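Local coordinates for kelch domain-containing protein (Colletotrichum graminicola M1.001, PDB 5C86), which probably oxidises alcohols as a copper-dependent fungal oxidase of the AA5 family, related to galactose oxidase and glyoxal oxidase, at residues 285-290 / 462-467. Sequence-based numbering, arbitrary orientation.
Sequences VMPDGK and MLFAMN
The CB–CG edge of Pro287 rests on one face of the Phe464 ring, the pyrrolidine tilted against it. This is a proline CH-pi contact: CG stands 3.8 Å from the ring centroid and only 8° off the normal. CB comes in nearer the root of the ring, 3.6 Å from Phe464 CG. With CG of Phe464 anti to its carbonyl carbon (chi1 -67°), the ring leans out from strand 459-466 to meet the proline.

Two residues along the same strand, Met466 adds a contact through SD, which lies 3.6 Å from the carbonyl O of Pro287 and 4.2 Å from Asp288 CB; a second conformer is deposited, so its details are doubtful.

Within the loop, polar bonds hold its shape. A type I turn runs from Met286 to Gly289, closed by Gly289 N to Met286 O at 2.9 Å. Asp288 OD1 accepts from Lys290 N at 3.1 Å, closing an Asx turn, while its OD2 forms a salt bridge with Lys290 NZ at 2.9 Å.

The hairpin turn between propeller strands 282-285 and 291-294 thus packs on the C-terminal E-set domain. The two segments meet without a hydrogen bond, through apolar packing and the CH-pi contact, while Ser414 OG and Arg431 NE, from neighbouring strands 412-422 and 431-438, grip the carbonyl O of Pro287 and add polar bonds to the same interface.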
ATOM      1  N   VAL A 285      -0.571  -1.051  -7.731  1.00  9.59           N
ATOM      2  CA  VAL A 285      -1.388  -0.494  -8.814  1.00  9.45           C
ATOM      3  C   VAL A 285      -0.677   0.681  -9.489  1.00 10.22           C
ATOM      4  O   VAL A 285      -0.115   1.517  -8.820  1.00 11.61           O
ATOM      5  CB  VAL A 285      -2.843  -0.147  -8.423  1.00 10.83           C
ATOM      6  CG1 VAL A 285      -2.954   0.973  -7.458  1.00 12.21           C
ATOM      7  CG2 VAL A 285      -3.717   0.190  -9.658  1.00 12.23           C
ATOM      8  N   MET A 286      -0.700   0.678 -10.805  1.00 10.25           N
ATOM      9  CA  MET A 286      -0.103   1.674 -11.672  1.00 10.44           C
ATOM     10  C   MET A 286      -1.131   2.636 -12.275  1.00 10.95           C
ATOM     11  O   MET A 286      -2.336   2.348 -12.272  1.00 11.76           O
ATOM     12  CB  MET A 286       0.643   0.919 -12.740  1.00 12.98           C
ATOM     13  CG  MET A 286       1.965   0.342 -12.226  1.00 14.24           C
ATOM     14  SD  MET A 286       2.601  -0.866 -13.423  1.00 16.66           S
ATOM     15  CE  MET A 286       1.576  -2.029 -13.081  1.00 11.52           C
ATOM     16  N   PRO A 287      -0.663   3.767 -12.818  1.00 11.62           N
ATOM     17  CA  PRO A 287      -1.643   4.757 -13.282  1.00 13.97           C
ATOM     18  C   PRO A 287      -2.588   4.286 -14.345  1.00 14.59           C
ATOM     19  O   PRO A 287      -3.708   4.861 -14.395  1.00 14.53           O
ATOM     20  CB  PRO A 287      -0.784   5.904 -13.838  1.00 16.09           C
ATOM     21  CG  PRO A 287       0.593   5.476 -13.689  1.00 14.40           C
ATOM     22  CD  PRO A 287       0.675   4.366 -12.692  1.00 12.82           C
ATOM     23  N   ASP A 288      -2.224   3.351 -15.188  1.00 13.29           N
ATOM     24  CA  ASP A 288      -3.121   2.819 -16.183  1.00 14.22           C
ATOM     25  C   ASP A 288      -4.044   1.772 -15.714  1.00 13.28           C
ATOM     26  O   ASP A 288      -4.820   1.237 -16.512  1.00 16.16           O
ATOM     27  CB  ASP A 288      -2.317   2.198 -17.329  1.00 17.47           C
ATOM     28  CG  ASP A 288      -1.333   1.130 -16.922  1.00 19.32           C
ATOM     29  OD1 ASP A 288      -1.246   0.783 -15.743  1.00 17.62           O
ATOM     30  OD2 ASP A 288      -0.625   0.606 -17.850  1.00 24.42           O
ATOM     31  N   GLY A 289      -4.012   1.425 -14.430  1.00 13.82           N
ATOM     32  CA  GLY A 289      -4.934   0.427 -13.875  1.00 12.07           C
ATOM     33  C   GLY A 289      -4.436  -0.968 -13.862  1.00 13.21           C
ATOM     34  O   GLY A 289      -5.043  -1.819 -13.255  1.00 15.08           O
ATOM     35  N   LYS A 290      -3.226  -1.157 -14.384  1.00 11.33           N
ATOM     36  CA  LYS A 290      -2.627  -2.470 -14.263  1.00 12.79           C
ATOM     37  C   LYS A 290      -2.007  -2.654 -12.890  1.00 11.51           C
ATOM     38  O   LYS A 290      -1.830  -1.679 -12.124  1.00 11.69           O
ATOM     39  CB  LYS A 290      -1.605  -2.770 -15.384  1.00 13.37           C
ATOM     40  CG  LYS A 290      -2.257  -2.796 -16.776  1.00 15.41           C
ATOM     41  CD  LYS A 290      -1.176  -3.287 -17.836  1.00 20.40           C
ATOM     42  CE  LYS A 290      -1.538  -3.013 -19.294  1.00 26.94           C
ATOM     43  NZ  LYS A 290      -1.109  -1.608 -19.607  1.00 31.99           N
ATOM     44  N   MET A 462      -1.279  11.194  -6.214  1.00 10.64           N
ATOM     45  CA  MET A 462      -0.514  11.487  -7.419  1.00 10.11           C
ATOM     46  C   MET A 462      -1.479  11.597  -8.599  1.00 10.08           C
ATOM     47  O   MET A 462      -2.206  10.643  -8.861  1.00 10.77           O
ATOM     48  CB  MET A 462       0.438  10.396  -7.668  1.00 11.22           C
ATOM     49  CG  MET A 462       1.580  10.384  -6.657  1.00 14.07           C
ATOM     50  SD  MET A 462       2.692   8.944  -6.844  1.00 18.48           S
ATOM     51  CE  MET A 462       1.719   7.636  -6.116  1.00 16.63           C
ATOM     52  N   LEU A 463      -1.461  12.726  -9.320  0.54 10.80           N
ATOM     53  CA  LEU A 463      -2.254  12.890 -10.536  0.54 10.71           C
ATOM     54  C   LEU A 463      -1.335  12.516 -11.683  0.54 10.91           C
ATOM     55  O   LEU A 463      -0.243  13.048 -11.806  0.54 10.47           O
ATOM     56  CB  LEU A 463      -2.785  14.327 -10.668  0.54 12.04           C
ATOM     57  CG  LEU A 463      -4.135  14.491 -11.328  0.54 13.00           C
ATOM     58  CD1 LEU A 463      -4.867  15.800 -10.948  0.54 15.12           C
ATOM     59  CD2 LEU A 463      -3.871  14.345 -12.851  0.54 14.15           C
ATOM     60  N   PHE A 464      -1.740  11.512 -12.441  1.00  9.83           N
ATOM     61  CA  PHE A 464      -1.130  11.102 -13.699  1.00 10.17           C
ATOM     62  C   PHE A 464      -1.968  11.413 -14.904  1.00 11.63           C
ATOM     63  O   PHE A 464      -3.195  11.243 -14.886  1.00 11.82           O
ATOM     64  CB  PHE A 464      -0.878   9.613 -13.661  1.00 10.85           C
ATOM     65  CG  PHE A 464       0.177   9.146 -12.657  1.00 11.53           C
ATOM     66  CD1 PHE A 464       1.519   9.170 -13.039  1.00 11.98           C
ATOM     67  CD2 PHE A 464      -0.120   8.664 -11.385  1.00 10.71           C
ATOM     68  CE1 PHE A 464       2.527   8.750 -12.193  1.00 12.99           C
ATOM     69  CE2 PHE A 464       0.863   8.190 -10.532  1.00 12.38           C
ATOM     70  CZ  PHE A 464       2.194   8.215 -10.981  1.00 12.34           C
ATOM     71  N   ALA A 465      -1.268  11.815 -15.974  1.00  9.68           N
ATOM     72  CA  ALA A 465      -1.881  12.027 -17.256  1.00 10.44           C
ATOM     73  C   ALA A 465      -1.156  11.084 -18.205  1.00 11.41           C
ATOM     74  O   ALA A 465       0.096  11.020 -18.179  1.00 13.58           O
ATOM     75  CB  ALA A 465      -1.714  13.433 -17.708  1.00 11.81           C
ATOM     76  N   MET A 466      -1.915  10.403 -19.044  0.55 10.42           N
ATOM     77  CA  MET A 466      -1.398   9.425 -19.980  0.55 11.85           C
ATOM     78  C   MET A 466      -1.761   9.890 -21.392  0.55 12.07           C
ATOM     79  O   MET A 466      -2.901  10.156 -21.707  0.55 11.09           O
ATOM     80  CB  MET A 466      -1.942   8.030 -19.684  0.55 14.38           C
ATOM     81  CG  MET A 466      -1.354   7.448 -18.394  0.55 16.24           C
ATOM     82  SD  MET A 466      -2.480   6.405 -17.433  0.55 20.77           S
ATOM     83  CE  MET A 466      -3.770   7.589 -16.995  0.55 20.17           C
ATOM     84  N   ASN A 467      -0.752   9.978 -22.277  1.00 12.74           N
ATOM     85  CA  ASN A 467      -1.013  10.300 -23.655  1.00 12.93           C
ATOM     86  C   ASN A 467      -1.769   9.179 -24.354  1.00 13.09           C
ATOM     87  O   ASN A 467      -2.148   8.143 -23.764  1.00 12.81           O
ATOM     88  CB  ASN A 467       0.320  10.698 -24.365  1.00 13.11           C
ATOM     89  CG  ASN A 467       1.228   9.551 -24.633  1.00 14.91           C
ATOM     90  OD1 ASN A 467       0.865   8.385 -24.562  1.00 14.00           O
ATOM     91  ND2 ASN A 467       2.495   9.894 -25.028  1.00 15.90           N
TER